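Putative major capsid protein (Cafeteriavirus-dependent mavirus, PDB 6G44) probably builds the icosahedral shell of the virophage mavirus, its double jelly-roll subunits associating as trimers that serve as capsomers. Local coordinates at residues C[493-496]-C[497-501]; C[426-430]-C[431-435]; C[90-93]-C[94-97]; C[154-158]-C[159-163]. All blocks are in the same frame, centred on the assembly; numbering follows the deposited sequence.

Contact 1: C[493-496]-C[497-501]; sequences TLYT and PDQLL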
loop_
_atom_site.group_PDB
_atom_site.type_symbol
_atom_site.label_atom_id
_atom_site.label_comp_id
_atom_site.label_asym_id
_atom_site.label_seq_id
_atom_site.Cartn_x
_atom_site.Cartn_y
_atom_site.Cartn_z
ATOM N N THR C 493 25.922 3.748 -22.962
ATOM C CA THR C 493 26.884 4.262 -22.009
ATOM C C THR C 493 27.906 3.153 -21.804
ATOM O O THR C 493 27.662 2.224 -21.021
ATOM C CB THR C 493 26.192 4.634 -20.674
ATOM O OG1 THR C 493 25.443 3.511 -20.172
ATOM C CG2 THR C 493 25.243 5.785 -20.870
ATOM N N LEU C 494 29.001 3.204 -22.551
ATOM C CA LEU C 494 30.032 2.157 -22.532
ATOM C C LEU C 494 31.389 2.685 -22.079
ATOM O O LEU C 494 31.789 3.804 -22.445
ATOM C CB LEU C 494 30.163 1.524 -23.915
ATOM C CG LEU C 494 28.914 0.861 -24.478
ATOM C CD1 LEU C 494 29.179 0.360 -25.888
ATOM C CD2 LEU C 494 28.433 -0.265 -23.576
ATOM N N TYR C 495 32.094 1.867 -21.302
ATOM C CA TYR C 495 33.371 2.202 -20.700
ATOM C C TYR C 495 34.256 0.963 -20.704
ATOM O O TYR C 495 33.767 -0.156 -20.819
ATOM C CB TYR C 495 33.186 2.719 -19.256
ATOM C CG TYR C 495 32.161 3.808 -19.196
ATOM C CD1 TYR C 495 32.500 5.139 -19.413
ATOM C CD2 TYR C 495 30.821 3.481 -19.037
ATOM C CE1 TYR C 495 31.494 6.120 -19.424
ATOM C CE2 TYR C 495 29.835 4.433 -19.066
ATOM C CZ TYR C 495 30.161 5.738 -19.258
ATOM O OH TYR C 495 29.119 6.651 -19.258
ATOM N N THR C 496 35.562 1.156 -20.557
ATOM C CA THR C 496 36.437 0.009 -20.467
ATOM C C THR C 496 36.248 -0.681 -19.116
ATOM O O THR C 496 35.930 -0.014 -18.115
ATOM C CB THR C 496 37.921 0.373 -20.606
ATOM O OG1 THR C 496 38.317 1.194 -19.506
ATOM C CG2 THR C 496 38.179 1.098 -21.942
ATOM N N PRO C 497 36.500 -2.007 -19.066
ATOM C CA PRO C 497 36.486 -2.646 -17.755
ATOM C C PRO C 497 37.416 -1.953 -16.754
ATOM O O PRO C 497 37.053 -1.766 -15.593
ATOM C CB PRO C 497 36.936 -4.080 -18.063
ATOM C CG PRO C 497 36.515 -4.324 -19.459
ATOM C CD PRO C 497 36.589 -2.989 -20.160
ATOM N N ASP C 498 38.602 -1.534 -17.204
ATOM C CA ASP C 498 39.507 -0.849 -16.315
ATOM C C ASP C 498 38.917 0.440 -15.751
ATOM O O ASP C 498 39.085 0.716 -14.572
ATOM C CB ASP C 498 40.866 -0.578 -16.990
ATOM C CG ASP C 498 41.700 -1.834 -17.172
ATOM O OD1 ASP C 498 41.415 -2.888 -16.538
ATOM O OD2 ASP C 498 42.658 -1.757 -17.971
ATOM N N GLN C 499 38.197 1.229 -16.557
ATOM C CA GLN C 499 37.588 2.434 -16.006
ATOM C C GLN C 499 36.537 2.096 -14.960
ATOM O O GLN C 499 36.459 2.759 -13.939
ATOM C CB GLN C 499 36.959 3.334 -17.054
ATOM C CG GLN C 499 36.575 4.653 -16.404
ATOM C CD GLN C 499 35.771 5.581 -17.256
ATOM O OE1 GLN C 499 34.899 6.282 -16.738
ATOM N NE2 GLN C 499 36.063 5.619 -18.545
ATOM N N LEU C 500 35.749 1.061 -15.213
ATOM C CA LEU C 500 34.708 0.682 -14.259
ATOM C C LEU C 500 35.311 0.111 -12.981
ATOM O O LEU C 500 34.917 0.532 -11.894
ATOM C CB LEU C 500 33.739 -0.294 -14.906
ATOM C CG LEU C 500 33.002 0.262 -16.122
ATOM C CD1 LEU C 500 32.098 -0.812 -16.707
ATOM C CD2 LEU C 500 32.226 1.526 -15.801
ATOM N N LEU C 501 36.323 -0.746 -13.117
ATOM C CA LEU C 501 36.999 -1.352 -11.961
ATOM C C LEU C 501 37.563 -0.306 -10.996
ATOM O O LEU C 501 37.574 -0.540 -9.793
ATOM C CB LEU C 501 38.119 -2.310 -12.405
ATOM C CG LEU C 501 37.661 -3.643 -13.003
ATOM C CD1 LEU C 501 38.778 -4.289 -13.803
ATOM C CD2 LEU C 501 37.180 -4.588 -11.906
#
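With chi1 of Thr496 at 65°, OG1 sits between the backbone N and the carbonyl carbon and faces the first turn of helix 497-501, where it accepts the backbone N-H of Gln499. This N-cap bond, Gln499 N to Thr496 OG1, measures 3.0 Å and is fairly straight. The backbone of the same threonine supplies a second acceptor: Leu500 N reaches Thr496 O at 3.1 Å and so closes the first helical turn. Pro497, which has no N-H to offer, follows the cap directly. Tyr495 leans back over this turn. Its CB rests on Leu500 CD2 at 3.8 Å, the two side chains crossing at about a right angle. Gln499 has two conformers; in the one described, extended from CG onward, NE2 lies near the plane of the tyrosine ring at its edge, 3.7 Å from Tyr495 CD1, a contact that is less certain for that reason. In this conformer OE1 is hydrogen-bonded to Thr13 OG1 of the second subunit, while Tyr495 and Leu500 also pack on residues of both neighbouring copies. Thr496 thus satisfies with its hydroxyl an N-H that the helix start would leave without a backbone acceptor, while its carbonyl takes the first regular helical bond, and the capped turn presents an apolar patch to the trimer interface.

Contact 2: C[426-430]-C[431-435]; sequences IFFRP and SDLGL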
loop_
_atom_site.group_PDB
_atom_site.type_symbol
_atom_site.label_atom_id
_atom_site.label_comp_id
_atom_site.label_asym_id
_atom_site.label_seq_id
_atom_site.Cartn_x
_atom_site.Cartn_y
_atom_site.Cartn_z
ATOM N N ILE C 426 12.151 -14.183 -15.450
ATOM C CA ILE C 426 13.325 -14.138 -14.571
ATOM C C ILE C 426 14.237 -12.991 -14.998
ATOM O O ILE C 426 14.835 -13.042 -16.075
ATOM C CB ILE C 426 14.096 -15.469 -14.501
ATOM C CG1 ILE C 426 13.184 -16.591 -14.007
ATOM C CG2 ILE C 426 15.318 -15.328 -13.588
ATOM C CD1 ILE C 426 13.734 -17.989 -14.243
ATOM N N PHE C 427 14.353 -11.981 -14.159
ATOM C CA PHE C 427 15.251 -10.856 -14.358
ATOM C C PHE C 427 16.546 -11.142 -13.634
ATOM O O PHE C 427 16.520 -11.509 -12.443
ATOM C CB PHE C 427 14.640 -9.558 -13.813
ATOM C CG PHE C 427 13.415 -9.095 -14.555
ATOM C CD1 PHE C 427 13.536 -8.357 -15.725
ATOM C CD2 PHE C 427 12.118 -9.360 -14.083
ATOM C CE1 PHE C 427 12.413 -7.900 -16.392
ATOM C CE2 PHE C 427 11.000 -8.880 -14.753
ATOM C CZ PHE C 427 11.154 -8.172 -15.931
ATOM N N PHE C 428 17.691 -11.040 -14.327
ATOM C CA PHE C 428 19.010 -11.191 -13.672
ATOM C C PHE C 428 20.024 -10.232 -14.276
ATOM O O PHE C 428 19.903 -9.854 -15.448
ATOM C CB PHE C 428 19.519 -12.650 -13.708
ATOM C CG PHE C 428 20.003 -13.112 -15.066
ATOM C CD1 PHE C 428 21.331 -12.963 -15.433
ATOM C CD2 PHE C 428 19.138 -13.758 -15.962
ATOM C CE1 PHE C 428 21.770 -13.367 -16.688
ATOM C CE2 PHE C 428 19.585 -14.190 -17.192
ATOM C CZ PHE C 428 20.911 -13.989 -17.564
ATOM N N ARG C 429 20.954 -9.785 -13.444
ATOM C CA ARG C 429 22.007 -8.839 -13.832
ATOM C C ARG C 429 23.323 -9.608 -13.985
ATOM O O ARG C 429 23.493 -10.673 -13.386
ATOM C CB ARG C 429 22.179 -7.797 -12.732
ATOM C CG ARG C 429 20.942 -6.974 -12.426
ATOM C CD ARG C 429 21.227 -6.056 -11.277
ATOM N NE ARG C 429 20.072 -5.262 -10.867
ATOM C CZ ARG C 429 19.731 -4.087 -11.366
ATOM N NH1 ARG C 429 20.463 -3.495 -12.298
ATOM N NH2 ARG C 429 18.673 -3.450 -10.886
ATOM N N PRO C 430 24.295 -9.060 -14.707
ATOM C CA PRO C 430 25.595 -9.751 -14.781
ATOM C C PRO C 430 26.234 -9.943 -13.396
ATOM O O PRO C 430 26.888 -10.971 -13.143
ATOM C CB PRO C 430 26.422 -8.855 -15.711
ATOM C CG PRO C 430 25.696 -7.594 -15.835
ATOM C CD PRO C 430 24.248 -7.861 -15.564
ATOM N N SER C 431 26.001 -9.012 -12.483
ATOM C CA SER C 431 26.506 -9.146 -11.109
ATOM C C SER C 431 25.873 -10.309 -10.347
ATOM O O SER C 431 26.498 -10.856 -9.439
ATOM C CB SER C 431 26.377 -7.825 -10.358
ATOM O OG SER C 431 25.052 -7.308 -10.357
ATOM N N ASP C 432 24.677 -10.729 -10.728
ATOM C CA ASP C 432 24.060 -11.910 -10.089
ATOM C C ASP C 432 24.777 -13.209 -10.403
ATOM O O ASP C 432 24.583 -14.204 -9.702
ATOM C CB ASP C 432 22.585 -12.043 -10.458
ATOM C CG ASP C 432 21.750 -10.893 -9.961
ATOM O OD1 ASP C 432 22.017 -10.386 -8.837
ATOM O OD2 ASP C 432 20.831 -10.465 -10.702
ATOM N N LEU C 433 25.558 -13.232 -11.468
ATOM C CA LEU C 433 26.203 -14.467 -11.965
ATOM C C LEU C 433 27.464 -14.864 -11.205
ATOM O O LEU C 433 27.903 -16.002 -11.355
ATOM C CB LEU C 433 26.561 -14.295 -13.451
ATOM C CG LEU C 433 25.381 -14.053 -14.413
ATOM C CD1 LEU C 433 25.913 -13.624 -15.770
ATOM C CD2 LEU C 433 24.505 -15.283 -14.570
ATOM N N GLY C 434 28.047 -13.958 -10.414
ATOM C CA GLY C 434 29.246 -14.272 -9.654
ATOM C C GLY C 434 30.391 -14.734 -10.524
ATOM O O GLY C 434 31.126 -15.655 -10.152
ATOM N N LEU C 435 30.589 -14.069 -11.661
ATOM C CA LEU C 435 31.559 -14.539 -12.647
ATOM C C LEU C 435 32.967 -14.374 -12.128
ATOM O O LEU C 435 33.306 -13.369 -11.490
ATOM C CB LEU C 435 31.423 -13.779 -13.972
ATOM C CG LEU C 435 30.097 -13.917 -14.736
ATOM C CD1 LEU C 435 30.015 -12.932 -15.883
ATOM C CD2 LEU C 435 29.905 -15.321 -15.278
HETATM O O HOH W 1 29.444 -11.446 -12.161
#
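Where strand 425-428 leaves its sheet, the chain folds into a short run with helical backbone angles at 431-433, and Asp432 ties this run back to the strand end. The link is reciprocal: Arg429 N donates to Asp432 OD2 at 2.8 Å, almost straight at 172°, and Asp432 N returns a more bent bond to Arg429 O at 2.9 Å. The first donor meets the carboxylate oxygen from above its plane, 37° out of it. One residue further on, Leu433 N bonds Pro430 O at 3.1 Å. That carbonyl also accepts a hydrogen bond from a water, 2.8 Å from Pro430 O, which in turn accepts from Leu435 N and carries the connection past Gly434. On the apolar side, Leu433 CD2 approaches Phe428 CE1 obliquely at 4.0 Å; the phenylalanine ring also meets Phe335 of the adjacent strand 334-341. Arg429 runs extended from CG to NE, its guanidinium plane 70° from the Asp432 carboxylate, and NE is hydrogen-bonded to Asn385. The amide of Asn385 spans the two residues, since its ND2 donates to Asp432 OD2. That carboxylate oxygen is therefore gripped by two N-H donors, which fixes the rotation of the aspartate; with the arginine nearby, they would probably favour its charged form in this buried setting.

Contact 3: C[90-93]-C[94-97]; sequences SSLK and DQIG. With SO4 (sulfate ion), chain F.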
loop_
_atom_site.group_PDB
_atom_site.type_symbol
_atom_site.label_atom_id
_atom_site.label_comp_id
_atom_site.label_asym_id
_atom_site.label_seq_id
_atom_site.Cartn_x
_atom_site.Cartn_y
_atom_site.Cartn_z
ATOM N N SER C 90 -27.332 -13.865 -20.668
ATOM C CA SER C 90 -26.119 -13.765 -19.848
ATOM C C SER C 90 -26.063 -12.408 -19.161
ATOM O O SER C 90 -26.196 -11.379 -19.814
ATOM C CB SER C 90 -24.870 -13.934 -20.701
ATOM O OG SER C 90 -24.708 -15.263 -21.180
ATOM N N SER C 91 -25.843 -12.396 -17.843
ATOM C CA SER C 91 -25.753 -11.130 -17.114
ATOM C C SER C 91 -24.515 -10.306 -17.495
ATOM O O SER C 91 -24.564 -9.074 -17.515
ATOM C CB SER C 91 -25.798 -11.346 -15.597
ATOM O OG SER C 91 -24.555 -11.801 -15.060
ATOM N N LEU C 92 -23.421 -11.019 -17.774
ATOM C CA LEU C 92 -22.082 -10.442 -18.035
ATOM C C LEU C 92 -21.488 -9.717 -16.821
ATOM O O LEU C 92 -20.469 -9.056 -16.943
ATOM C CB LEU C 92 -22.069 -9.536 -19.263
ATOM C CG LEU C 92 -22.462 -10.267 -20.562
ATOM C CD1 LEU C 92 -22.523 -9.266 -21.704
ATOM C CD2 LEU C 92 -21.506 -11.394 -20.886
ATOM N N LYS C 93 -22.093 -9.894 -15.647
ATOM C CA LYS C 93 -21.656 -9.109 -14.503
ATOM C C LYS C 93 -20.217 -9.482 -14.145
ATOM O O LYS C 93 -19.881 -10.650 -13.972
ATOM C CB LYS C 93 -22.597 -9.282 -13.312
ATOM C CG LYS C 93 -22.248 -8.458 -12.068
ATOM C CD LYS C 93 -22.071 -6.971 -12.330
ATOM C CE LYS C 93 -21.928 -6.209 -11.014
ATOM N NZ LYS C 93 -23.165 -6.289 -10.175
ATOM N N ASP C 94 -19.382 -8.446 -14.061
ATOM C CA ASP C 94 -17.965 -8.593 -13.686
ATOM C C ASP C 94 -17.162 -9.485 -14.635
ATOM O O ASP C 94 -16.201 -10.151 -14.245
ATOM C CB ASP C 94 -17.824 -9.045 -12.209
ATOM C CG ASP C 94 -18.414 -8.049 -11.220
ATOM O OD1 ASP C 94 -18.335 -6.837 -11.451
ATOM O OD2 ASP C 94 -18.928 -8.495 -10.168
ATOM N N GLN C 95 -17.549 -9.511 -15.912
ATOM C CA GLN C 95 -16.912 -10.421 -16.863
ATOM C C GLN C 95 -16.242 -9.771 -18.076
ATOM O O GLN C 95 -15.516 -10.467 -18.791
ATOM C CB GLN C 95 -17.950 -11.435 -17.354
ATOM C CG GLN C 95 -18.240 -12.458 -16.274
ATOM C CD GLN C 95 -19.369 -13.404 -16.610
ATOM O OE1 GLN C 95 -20.417 -12.978 -17.090
ATOM N NE2 GLN C 95 -19.162 -14.697 -16.326
ATOM N N ILE C 96 -16.408 -8.469 -18.289
ATOM C CA ILE C 96 -15.876 -7.780 -19.465
ATOM C C ILE C 96 -14.976 -6.635 -19.021
ATOM O O ILE C 96 -15.332 -5.870 -18.108
ATOM C CB ILE C 96 -17.016 -7.165 -20.333
ATOM C CG1 ILE C 96 -18.046 -8.219 -20.741
ATOM C CG2 ILE C 96 -16.454 -6.477 -21.574
ATOM C CD1 ILE C 96 -17.495 -9.350 -21.579
ATOM N N GLY C 97 -13.846 -6.497 -19.677
ATOM C CA GLY C 97 -12.978 -5.357 -19.466
ATOM C C GLY C 97 -11.931 -5.281 -20.520
ATOM O O GLY C 97 -12.119 -5.757 -21.657
HETATM S S SO4 F . -24.527 -2.914 -9.456
HETATM O O1 SO4 F . -23.986 -3.555 -10.677
HETATM O O2 SO4 F . -24.779 -3.942 -8.422
HETATM O O3 SO4 F . -23.545 -1.915 -8.965
HETATM O O4 SO4 F . -25.841 -2.338 -9.800
HETATM O O HOH W 2 -18.832 -6.974 -17.460
HETATM O O HOH W 3 -22.723 -13.947 -17.839
#
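Leu92 and Gln95 close a type II beta turn, Gln95 N donating to Leu92 O at 3.1 Å. The tight part lies here: Gln95 OE1 folds back to 3.2 Å from Leu92 CA, and a water completes the bridge by donating to Gln95 OE1 while accepting from Leu92 N. A second water joins Leu92 O to Ile96 N. The turn is prepared by an ST turn, in which Lys93 N donates to Ser91 OG at 3.2 Å in a nearly straight bond. Apolar packing of Leu92 on Ile96 is looser and, as Ile96 has two conformers, less certain. On the more open side Lys93, also with two conformers, runs beside Asp94; in the one described NZ stays 4.8 Å from Asp94 OD2, too far for a salt bridge. Bent at chi2 (53°) and chi4, this conformer carries NZ to a sulfate, probably from the crystallisation liquor, 2.9 Å from its O1; Thr167 and Lys155, Asn400 and Thr403 of the second subunit also hold the ion. Asp94 OD1 instead accepts from the backbone of Gln165. Behind the turn, Leu92 and Ile96 lie against strand 195-205, and strand 96-98 pairs antiparallel with strand 242-244, near which Gln95 NE2 binds Asp247.

Contact 4: C[154-158]-C[159-163]; sequences IKAVS and MNNPY. With SO4 (sulfate ion), chain P.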
loop_
_atom_site.group_PDB
_atom_site.type_symbol
_atom_site.label_atom_id
_atom_site.label_comp_id
_atom_site.label_asym_id
_atom_site.label_seq_id
_atom_site.Cartn_x
_atom_site.Cartn_y
_atom_site.Cartn_z
ATOM N N ILE C 154 -9.670 -16.299 -15.748
ATOM C CA ILE C 154 -10.379 -15.323 -14.922
ATOM C C ILE C 154 -11.832 -15.737 -14.888
ATOM O O ILE C 154 -12.408 -16.050 -15.941
ATOM C CB ILE C 154 -10.263 -13.911 -15.541
ATOM C CG1 ILE C 154 -8.823 -13.415 -15.478
ATOM C CG2 ILE C 154 -11.212 -12.935 -14.863
ATOM C CD1 ILE C 154 -8.512 -12.271 -16.440
ATOM N N LYS C 155 -12.441 -15.775 -13.713
ATOM C CA LYS C 155 -13.856 -16.157 -13.566
ATOM C C LYS C 155 -14.565 -15.198 -12.646
ATOM O O LYS C 155 -14.019 -14.798 -11.608
ATOM C CB LYS C 155 -13.978 -17.564 -12.995
ATOM C CG LYS C 155 -13.317 -18.638 -13.848
ATOM C CD LYS C 155 -13.625 -20.059 -13.349
ATOM C CE LYS C 155 -13.150 -20.308 -11.921
ATOM N NZ LYS C 155 -13.337 -21.747 -11.551
ATOM N N ALA C 156 -15.788 -14.806 -13.006
ATOM C CA ALA C 156 -16.593 -13.941 -12.140
ATOM C C ALA C 156 -16.977 -14.560 -10.796
ATOM O O ALA C 156 -17.286 -13.845 -9.880
ATOM C CB ALA C 156 -17.841 -13.442 -12.884
ATOM N N VAL C 157 -16.942 -15.882 -10.693
ATOM C CA VAL C 157 -17.188 -16.528 -9.401
ATOM C C VAL C 157 -16.050 -16.332 -8.403
ATOM O O VAL C 157 -16.230 -16.599 -7.223
ATOM C CB VAL C 157 -17.501 -18.036 -9.526
ATOM C CG1 VAL C 157 -18.800 -18.239 -10.318
ATOM C CG2 VAL C 157 -16.350 -18.830 -10.116
ATOM N N SER C 158 -14.881 -15.901 -8.880
ATOM C CA SER C 158 -13.673 -15.771 -8.047
ATOM C C SER C 158 -13.406 -14.337 -7.683
ATOM O O SER C 158 -13.671 -13.425 -8.458
ATOM C CB SER C 158 -12.460 -16.270 -8.839
ATOM O OG SER C 158 -12.671 -17.567 -9.352
ATOM N N MET C 159 -12.866 -14.106 -6.494
ATOM C CA MET C 159 -12.655 -12.739 -6.055
ATOM C C MET C 159 -11.461 -12.043 -6.676
ATOM O O MET C 159 -11.464 -10.809 -6.815
ATOM C CB MET C 159 -12.545 -12.697 -4.534
ATOM C CG MET C 159 -13.782 -13.217 -3.801
ATOM S SD MET C 159 -15.337 -12.374 -4.125
ATOM C CE MET C 159 -14.807 -10.683 -4.225
ATOM N N ASN C 160 -10.425 -12.797 -7.044
ATOM C CA ASN C 160 -9.302 -12.197 -7.776
ATOM C C ASN C 160 -9.707 -12.144 -9.250
ATOM O O ASN C 160 -9.431 -13.049 -10.060
ATOM C CB ASN C 160 -8.005 -12.961 -7.589
ATOM C CG ASN C 160 -6.840 -12.229 -8.243
ATOM O OD1 ASN C 160 -6.729 -11.028 -8.081
ATOM N ND2 ASN C 160 -6.011 -12.936 -9.015
ATOM N N ASN C 161 -10.378 -11.055 -9.588
ATOM C CA ASN C 161 -11.015 -10.913 -10.901
ATOM C C ASN C 161 -10.850 -9.475 -11.347
ATOM O O ASN C 161 -11.563 -8.599 -10.860
ATOM C CB ASN C 161 -12.510 -11.263 -10.797
ATOM C CG ASN C 161 -13.271 -10.941 -12.059
ATOM O OD1 ASN C 161 -12.665 -10.678 -13.102
ATOM N ND2 ASN C 161 -14.619 -10.937 -11.975
ATOM N N PRO C 162 -9.950 -9.226 -12.301
ATOM C CA PRO C 162 -9.719 -7.857 -12.750
ATOM C C PRO C 162 -10.908 -7.275 -13.532
ATOM O O PRO C 162 -10.934 -6.082 -13.773
ATOM C CB PRO C 162 -8.484 -7.971 -13.632
ATOM C CG PRO C 162 -8.569 -9.335 -14.185
ATOM C CD PRO C 162 -9.144 -10.185 -13.090
ATOM N N TYR C 163 -11.911 -8.096 -13.880
ATOM C CA TYR C 163 -13.113 -7.529 -14.523
ATOM C C TYR C 163 -14.225 -7.201 -13.561
ATOM O O TYR C 163 -15.299 -6.796 -13.990
ATOM C CB TYR C 163 -13.561 -8.408 -15.716
ATOM C CG TYR C 163 -12.414 -8.675 -16.666
ATOM C CD1 TYR C 163 -11.513 -7.668 -17.050
ATOM C CD2 TYR C 163 -12.187 -9.962 -17.183
ATOM C CE1 TYR C 163 -10.422 -7.934 -17.856
ATOM C CE2 TYR C 163 -11.106 -10.226 -18.012
ATOM C CZ TYR C 163 -10.224 -9.221 -18.351
ATOM O OH TYR C 163 -9.112 -9.421 -19.130
HETATM S S SO4 P . -11.445 -21.990 -8.477
HETATM O O1 SO4 P . -11.474 -22.894 -9.642
HETATM O O2 SO4 P . -11.191 -22.761 -7.230
HETATM O O3 SO4 P . -10.409 -20.933 -8.625
HETATM O O4 SO4 P . -12.787 -21.330 -8.454
HETATM O O HOH W 4 -10.769 -14.998 -11.447
HETATM O O HOH W 5 -15.638 -11.615 -9.236
#
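A water between the arms of the loop bridges Lys155 N, from which it accepts at 2.9 Å, and Asn160 O, to which it donates at 2.7 Å. A second water accepts from Asn161 ND2 at 3.0 Å and lies close to Ala156 O and Ser158 O, the carbonyls of the type I beta turn 155-158 and its exit. Asn161 is held from within as well: its OD1 accepts Tyr163 N at 2.8 Å, an Asx turn, with the donor well above the carbonyl plane. With CG anti to the backbone nitrogen (chi1 171°), the amide turns inward over Ile154, whose CG2 lies 3.2 Å from Asn161 OD1. The other branch of the isoleucine reaches further, its CD1 meeting Pro162 CG end on at 3.7 Å and approaching Tyr163 CE2 obliquely at the same distance. Pro162 CG also stands over the centre of the tyrosine ring. Lys155 points outward to a sulfate, with NZ 2.9 Å from its O1; Asn400 and Thr403, together with Lys93 and Thr167 of the third subunit, complete that site. In sequence the loop falls between helix 136-142 and strand 183-186. Its 154-156 arm runs beside Asp246 and Asp247, just beyond strand 242-244, while Met159 and Asn160 face the third subunit.

Along the chain the order is contact 3, contact 4, contact 2, contact 1. Contacts 3 and 4 touch, their centres about 10 Å apart, and Asp94 O probably accepts a hydrogen bond from Asn161 ND2. Contacts 1 and 2, with centres about 18 Å apart and nearest atoms about 9 Å, do not touch; contact 1 follows strand 488-492 and contact 2 takes in the end of strand 425-428, both strands of one five-stranded antiparallel sheet. Contact 1 lies about 56 Å from contact 3 between centres, on the opposite side of the chain's centre. All four reach neighbouring subunits. Lys93 of contact 3 and Lys155 of contact 4 help form equivalent intersubunit sulfate sites, consistent with loops outside the sheets helping to join the trimer.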